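1-Cys peroxiredoxin (Vibrio vulnificus MO6-24/O, PDB 5K2I) probably reduces hydrogen peroxide and other peroxides through a single reactive cysteine, as a peroxiredoxin of the 1-Cys type also implicated in scavenging nitric oxide. Local coordinates at residues R121-A126 and L137-P142; F38-A43 and E50-G55; S14-E19 and D78-K83. All blocks are in the same frame, centred on the assembly; numbering follows the deposited sequence.

Contact 1 (R121-A126 and L137-P142)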
# COMPACT_ATOMS: atom_id res chain seq x y z
N ARG A 121 4.30 4.41 14.37
CA ARG A 121 5.33 3.70 13.61
C ARG A 121 6.01 4.66 12.64
O ARG A 121 5.70 5.86 12.62
CB ARG A 121 4.71 2.53 12.85
CG ARG A 121 4.03 1.50 13.74
CD ARG A 121 5.04 0.80 14.64
NE ARG A 121 4.45 -0.32 15.39
CZ ARG A 121 4.53 -1.60 15.03
NH1 ARG A 121 5.16 -1.95 13.92
NH2 ARG A 121 3.98 -2.54 15.81
N SER A 122 6.91 4.14 11.80
CA SER A 122 7.56 4.95 10.79
C SER A 122 6.83 4.88 9.46
O SER A 122 6.28 3.83 9.10
CB SER A 122 9.00 4.48 10.57
OG SER A 122 9.67 5.31 9.64
N GLN A 123 6.84 5.98 8.72
CA GLN A 123 6.52 5.95 7.30
C GLN A 123 7.59 5.15 6.57
O GLN A 123 8.71 5.00 7.08
CB GLN A 123 6.44 7.36 6.73
CG GLN A 123 5.29 8.18 7.32
CD GLN A 123 5.35 9.65 6.90
OE1 GLN A 123 5.29 10.56 7.74
NE2 GLN A 123 5.48 9.88 5.61
N ARG A 124 7.27 4.70 5.36
CA ARG A 124 8.26 4.11 4.47
C ARG A 124 9.09 5.19 3.80
O ARG A 124 8.54 6.11 3.21
CB ARG A 124 7.57 3.26 3.39
CG ARG A 124 6.85 2.06 3.95
CD ARG A 124 6.25 1.19 2.84
NE ARG A 124 5.47 0.09 3.40
CZ ARG A 124 4.19 0.20 3.73
NH1 ARG A 124 3.55 1.35 3.55
NH2 ARG A 124 3.54 -0.84 4.25
N TYR A 125 10.41 5.08 3.89
CA TYR A 125 11.30 5.99 3.21
C TYR A 125 12.65 5.32 2.98
O TYR A 125 12.96 4.29 3.61
CB TYR A 125 11.47 7.31 3.99
CG TYR A 125 12.17 7.15 5.34
CD1 TYR A 125 13.55 7.01 5.42
CD2 TYR A 125 11.44 7.09 6.53
CE1 TYR A 125 14.19 6.84 6.64
CE2 TYR A 125 12.08 6.93 7.76
CZ TYR A 125 13.45 6.79 7.80
OH TYR A 125 14.07 6.61 9.01
N ALA A 126 13.46 5.92 2.14
CA ALA A 126 14.84 5.47 1.98
C ALA A 126 15.72 6.68 1.79
O ALA A 126 15.31 7.69 1.20
CB ALA A 126 14.97 4.51 0.80
N LEU A 137 16.64 11.70 0.03
CA LEU A 137 15.53 11.20 0.85
C LEU A 137 14.32 11.01 -0.04
O LEU A 137 13.81 11.97 -0.64
CB LEU A 137 15.19 12.16 1.99
CG LEU A 137 13.88 11.86 2.74
CD1 LEU A 137 13.93 10.52 3.44
CD2 LEU A 137 13.62 12.96 3.75
N ASN A 138 13.86 9.76 -0.13
CA ASN A 138 12.65 9.42 -0.89
C ASN A 138 11.61 8.89 0.07
O ASN A 138 11.85 7.89 0.74
CB ASN A 138 12.95 8.36 -1.97
CG ASN A 138 13.94 8.83 -3.01
OD1 ASN A 138 14.02 10.02 -3.31
ND2 ASN A 138 14.69 7.89 -3.59
N VAL A 139 10.47 9.56 0.15
CA VAL A 139 9.40 9.18 1.08
C VAL A 139 8.20 8.65 0.30
O VAL A 139 7.82 9.23 -0.73
CB VAL A 139 8.99 10.39 1.97
CG1 VAL A 139 7.92 9.97 2.96
CG2 VAL A 139 10.21 10.96 2.70
N GLU A 140 7.62 7.56 0.77
CA GLU A 140 6.42 7.01 0.12
C GLU A 140 5.29 8.05 0.11
O GLU A 140 5.08 8.76 1.09
CB GLU A 140 5.95 5.73 0.84
CG GLU A 140 4.77 5.02 0.15
CD GLU A 140 4.18 3.86 0.93
OE1 GLU A 140 4.29 3.82 2.18
OE2 GLU A 140 3.56 2.98 0.29
N ALA A 141 4.59 8.15 -1.01
CA ALA A 141 3.36 8.93 -1.08
C ALA A 141 2.28 8.03 -1.65
O ALA A 141 2.06 8.02 -2.87
CB ALA A 141 3.53 10.19 -1.93
N PRO A 142 1.63 7.24 -0.79
CA PRO A 142 0.78 6.15 -1.28
C PRO A 142 -0.43 6.60 -2.10
O PRO A 142 -0.80 5.89 -3.04
CB PRO A 142 0.33 5.44 0.00
CG PRO A 142 0.62 6.39 1.11
CD PRO A 142 1.78 7.21 0.67
O HOH W 1 4.63 5.39 4.34

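Contact 2 (F38-A43 and E50-G55)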
# COMPACT_ATOMS: atom_id res chain seq x y z
N PHE A 38 16.84 2.42 5.01
CA PHE A 38 15.44 2.38 4.61
C PHE A 38 14.58 1.97 5.79
O PHE A 38 15.01 1.20 6.67
CB PHE A 38 15.21 1.44 3.40
CG PHE A 38 15.50 -0.00 3.67
CD1 PHE A 38 16.79 -0.48 3.56
CD2 PHE A 38 14.50 -0.87 4.06
CE1 PHE A 38 17.08 -1.81 3.82
CE2 PHE A 38 14.77 -2.19 4.33
CZ PHE A 38 16.06 -2.66 4.21
N ALA A 39 13.36 2.51 5.82
CA ALA A 39 12.43 2.28 6.91
C ALA A 39 11.15 1.62 6.46
O ALA A 39 10.72 1.80 5.31
CB ALA A 39 12.11 3.61 7.60
N VAL A 40 10.54 0.89 7.38
CA VAL A 40 9.25 0.24 7.19
C VAL A 40 8.38 0.53 8.40
O VAL A 40 8.88 0.95 9.44
CB VAL A 40 9.40 -1.29 7.01
CG1 VAL A 40 10.16 -1.59 5.72
CG2 VAL A 40 10.07 -1.93 8.24
N PRO A 41 7.06 0.32 8.27
CA PRO A 41 6.18 0.55 9.41
C PRO A 41 6.32 -0.52 10.48
O PRO A 41 5.92 -0.30 11.63
CB PRO A 41 4.77 0.50 8.81
CG PRO A 41 4.97 0.74 7.33
CD PRO A 41 6.29 0.08 7.03
N GLY A 42 6.88 -1.66 10.11
CA GLY A 42 7.11 -2.70 11.11
C GLY A 42 7.83 -3.89 10.54
O GLY A 42 7.61 -4.27 9.38
N ALA A 43 8.71 -4.47 11.34
CA ALA A 43 9.27 -5.77 11.01
C ALA A 43 8.13 -6.76 10.78
O ALA A 43 7.10 -6.70 11.45
CB ALA A 43 10.18 -6.27 12.13
N GLU A 50 10.29 -4.91 -3.44
CA GLU A 50 11.29 -4.05 -4.04
C GLU A 50 11.64 -2.84 -3.17
O GLU A 50 12.68 -2.21 -3.38
CB GLU A 50 10.81 -3.57 -5.41
CG GLU A 50 9.62 -2.63 -5.31
CD GLU A 50 8.87 -2.47 -6.62
OE1 GLU A 50 8.98 -1.39 -7.23
OE2 GLU A 50 8.14 -3.42 -7.02
N ALA A 51 10.77 -2.51 -2.21
CA ALA A 51 10.94 -1.28 -1.44
C ALA A 51 11.40 -1.52 -0.01
O ALA A 51 11.61 -0.56 0.75
CB ALA A 51 9.65 -0.48 -1.45
N HIS A 52 11.56 -2.78 0.39
CA HIS A 52 12.13 -3.03 1.71
C HIS A 52 13.10 -4.21 1.68
O HIS A 52 13.83 -4.38 0.71
CB HIS A 52 11.02 -3.19 2.77
CG HIS A 52 10.27 -4.48 2.69
ND1 HIS A 52 10.16 -5.34 3.76
CD2 HIS A 52 9.58 -5.05 1.68
CE1 HIS A 52 9.44 -6.39 3.41
NE2 HIS A 52 9.08 -6.24 2.14
N LEU A 53 13.15 -4.99 2.75
CA LEU A 53 14.25 -5.93 2.94
C LEU A 53 14.59 -6.80 1.71
O LEU A 53 15.75 -6.82 1.29
CB LEU A 53 13.95 -6.80 4.17
CG LEU A 53 15.12 -7.35 5.00
CD1 LEU A 53 16.29 -6.38 5.10
CD2 LEU A 53 14.60 -7.70 6.38
N PRO A 54 13.60 -7.49 1.10
CA PRO A 54 13.97 -8.32 -0.06
C PRO A 54 14.64 -7.53 -1.18
O PRO A 54 15.61 -8.01 -1.77
CB PRO A 54 12.62 -8.88 -0.53
CG PRO A 54 11.77 -8.86 0.67
CD PRO A 54 12.17 -7.64 1.43
N GLY A 55 14.13 -6.33 -1.45
CA GLY A 55 14.69 -5.48 -2.49
C GLY A 55 16.12 -5.05 -2.24
O GLY A 55 16.94 -5.02 -3.16
O HOH W 2 10.41 1.02 2.62

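Contact 3 (S14-E19 and D78-K83)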
# COMPACT_ATOMS: atom_id res chain seq x y z
N SER A 14 19.22 1.08 18.23
CA SER A 14 19.74 -0.03 19.01
C SER A 14 19.90 -1.32 18.23
O SER A 14 19.22 -1.57 17.23
CB SER A 14 18.86 -0.27 20.24
OG SER A 14 17.53 -0.60 19.89
N GLN A 15 20.82 -2.15 18.71
CA GLN A 15 21.10 -3.43 18.10
C GLN A 15 21.48 -4.41 19.20
O GLN A 15 22.20 -4.04 20.13
CB GLN A 15 22.23 -3.30 17.08
CG GLN A 15 22.51 -4.57 16.32
CD GLN A 15 23.86 -4.54 15.62
OE1 GLN A 15 24.64 -3.61 15.80
NE2 GLN A 15 24.14 -5.57 14.83
N LEU A 16 21.00 -5.64 19.10
CA LEU A 16 21.41 -6.71 20.02
C LEU A 16 22.66 -7.37 19.47
O LEU A 16 22.67 -7.83 18.33
CB LEU A 16 20.29 -7.74 20.18
CG LEU A 16 20.57 -8.82 21.22
CD1 LEU A 16 20.48 -8.23 22.62
CD2 LEU A 16 19.59 -9.97 21.05
N THR A 17 23.72 -7.40 20.28
CA THR A 17 24.96 -8.08 19.91
C THR A 17 25.32 -9.09 21.01
O THR A 17 24.58 -9.23 21.97
CB THR A 17 26.13 -7.10 19.72
OG1 THR A 17 26.51 -6.57 21.00
CG2 THR A 17 25.72 -5.96 18.79
N LYS A 18 26.45 -9.79 20.87
CA LYS A 18 26.84 -10.73 21.92
C LYS A 18 27.13 -10.00 23.23
O LYS A 18 27.09 -10.58 24.32
CB LYS A 18 28.05 -11.56 21.49
CG LYS A 18 29.30 -10.74 21.27
CD LYS A 18 30.47 -11.61 20.83
CE LYS A 18 31.71 -10.76 20.56
NZ LYS A 18 32.86 -11.58 20.10
N GLU A 19 27.41 -8.70 23.10
CA GLU A 19 27.64 -7.78 24.22
C GLU A 19 26.35 -7.34 24.92
O GLU A 19 26.39 -6.65 25.94
CB GLU A 19 28.37 -6.55 23.71
CG GLU A 19 29.70 -6.28 24.31
CD GLU A 19 30.18 -4.88 24.01
OE1 GLU A 19 29.92 -4.39 22.88
OE2 GLU A 19 30.77 -4.25 24.90
N ASP A 78 11.49 -3.14 18.62
CA ASP A 78 12.63 -3.35 19.51
C ASP A 78 13.69 -4.20 18.84
O ASP A 78 13.45 -4.83 17.80
CB ASP A 78 12.19 -4.00 20.81
CG ASP A 78 11.58 -5.35 20.58
OD1 ASP A 78 12.38 -6.30 20.42
OD2 ASP A 78 10.33 -5.44 20.54
N ALA A 79 14.87 -4.23 19.45
CA ALA A 79 16.02 -4.89 18.87
C ALA A 79 15.87 -6.41 18.78
O ALA A 79 16.47 -7.02 17.90
CB ALA A 79 17.28 -4.52 19.67
N PHE A 80 15.07 -7.03 19.65
CA PHE A 80 14.88 -8.49 19.53
C PHE A 80 14.06 -8.82 18.29
O PHE A 80 14.39 -9.75 17.54
CB PHE A 80 14.21 -9.08 20.77
CG PHE A 80 15.02 -8.93 22.03
CD1 PHE A 80 16.19 -9.63 22.20
CD2 PHE A 80 14.61 -8.06 23.03
CE1 PHE A 80 16.95 -9.48 23.36
CE2 PHE A 80 15.35 -7.90 24.20
CZ PHE A 80 16.53 -8.61 24.36
N VAL A 81 12.99 -8.07 18.07
CA VAL A 81 12.17 -8.29 16.89
C VAL A 81 12.96 -7.99 15.61
O VAL A 81 12.87 -8.72 14.63
CB VAL A 81 10.89 -7.44 16.94
CG1 VAL A 81 10.14 -7.51 15.62
CG2 VAL A 81 10.00 -7.93 18.07
N MET A 82 13.78 -6.93 15.62
CA MET A 82 14.57 -6.62 14.42
C MET A 82 15.60 -7.71 14.10
O MET A 82 15.80 -8.05 12.93
CB MET A 82 15.27 -5.26 14.56
CG MET A 82 14.32 -4.06 14.55
SD MET A 82 13.33 -3.93 13.03
CE MET A 82 14.56 -3.36 11.86
N LYS A 83 16.24 -8.26 15.13
CA LYS A 83 17.16 -9.36 14.93
C LYS A 83 16.44 -10.58 14.35
O LYS A 83 16.93 -11.19 13.41
CB LYS A 83 17.84 -9.72 16.25
CG LYS A 83 18.83 -10.87 16.15
CD LYS A 83 19.62 -11.01 17.44
CE LYS A 83 20.66 -12.11 17.33
NZ LYS A 83 20.00 -13.43 17.15
O HOH W 3 19.02 -6.29 17.07

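Contact 1 (R121-A126 and L137-P142)
Arg124 and Glu140 run side by side and point the same way, and their ends close in a salt bridge of 2.9 Å from Arg124 NH1 to Glu140 OE1. The carboxylate oxygen sits in the guanidinium plane at its edge and takes the N-H on its syn lone pair, although the two planes stand 89° apart. Glu140 OE1 is gripped a second time by water 1, 2.7 Å away, and that water in turn accepts from Arg124 N at 2.9 Å. The other end of the guanidinium is held by the loop carrying Pro46 and Thr47: NE donates to Thr47 OG1 and NH2 to Pro46 O, so its rotation is fixed from both ends. Next to this pair the strands join through their backbones. Ala126 and Asn138 form an antiparallel hydrogen-bonded pair, with Asn138 N to Ala126 O 2.9 Å and almost straight (178°), and Ala126 N donating back to Asn138 O. Glu140 N adds a bond of 3.0 Å to Arg124 O, coming in above the carbonyl plane. Between them Tyr125 and Val139 make the non-hydrogen-bonded pair; Tyr125 CB lies 4.1 Å from Val139 CG2, while the Tyr125 ring leads off from Val139 and meets Leu137 obliquely, Tyr125 CD1 to Leu137 CD1 4.0 Å. Phe145 of the second subunit packs on Arg124. Two antiparallel strands of the thioredoxin-like core thus form a hairpin, and the break in strand 120-130 presents an arginine beside the PxxxTxxC loop, consistent with the active-site arginine known in this family, with Glu140 as a second-shell partner that probably keeps it positioned.

Contact 2 (F38-A43 and E50-G55)
From its place on strand 34-40, Phe38 sends its CB toward the start of helix 53-65. With CG in the crowded position between the backbone N and the carbonyl carbon (chi1 64°), the ring is carried across to the turn that leads into the helix. CD2 meets the backbone there, 4.0 Å from His52 CA. One atom further out, CE2 lies against the peptide joining His52 and Leu53, 3.6 Å from Leu53 N. At the tip, CZ touches Leu53 CD1 at 3.8 Å, the methyl lying in the ring plane at its edge. Next to the ring, Val40 CG1 presses on His52 CB at 3.5 Å. His52, the N-cap residue, is packed from within its own segment, where Pro54 CD lies over the centre of one imidazole face. The polar link is indirect: water 2 donates to Ala39 O at 2.8 Å and to Ala51 O at 2.7 Å. Segment 38-43 runs into the PxxxTxxC loop of peroxiredoxins and segment 50-55 follows it, opening a beta-alpha-beta unit of the thioredoxin fold. Phe38 also stacks with Tyr56 of helix 53-65 and touches Ile71 of strand 70-75 and Ala126 of strand 120-130, while Trp85 of helix 79-88 packs on His52 and Leu53.

Contact 3 (S14-E19 and D78-K83)
Leu16 gives the largest share of this contact, with both methyls against Phe80 and CD2 also on Lys83. CG stands anti to the backbone N (chi1 -174°), which turns the branch toward the helix. CD2 then comes obliquely to the Phe80 ring, 3.5 Å from its CE1 atom, and CD1 joins it 3.8 Å from the same Phe80 CE1. On Lys83, CD2 meets the aliphatic part of the chain, at 3.8 Å from its CD. Nearer the backbone, the small Ala79 CB allows a close approach: it lies 3.9 Å from Leu16 N and is also touched by Ser14 OG. Water 3 bridges beside it, accepting from Leu16 N at 2.9 Å and donating to Ala79 O at 2.8 Å. Strand 14-17 and helix 79-83 approach to 7.5 Å between axes and cross at -69°. The strand belongs to the antiparallel N-terminal hairpin 12-17/20-25, which peroxiredoxins add to the thioredoxin fold, and it lies here across the first turn of the helix. Met21, from the other strand of the hairpin, packs on both Ala79 and Phe80. Asp78 sets where that turn begins, as N-cap: its OD1 accepts from Val81 N at 3.0 Å, meeting the N-H from above the carboxylate plane, and more weakly from Phe80 N. Ser14 bonds through its backbone to Ala98 of strand 95-98, and within the hairpin Gln15 OE1 bonds to His24 NE2. Lys83 NZ, beyond the part of its chain that meets Leu16, forms a salt bridge with Glu87.

Overall arrangement
Contact 2 is the buried one, contact 1 is partly buried and contact 3 lies at the surface. Contacts 1 and 2 share a sheet, since strands 120-130 and 34-40 are neighbours in it: Ala39 N donates to Tyr125 O and Arg121 NH1 to Pro41 O. Their centres are about 10 Å apart. Contact 3 sits about 17 Å from contact 2, centre to centre, but touches it where Ala43 meets Val81 and Met82; contacts 1 and 3 lie on opposite sides of the chain's centre. Each contact has a bridging water; contact 1 adds direct backbone bonds and a salt bridge, while contact 2 sets a ring on a peptide and contact 3 packs a leucine on a helix.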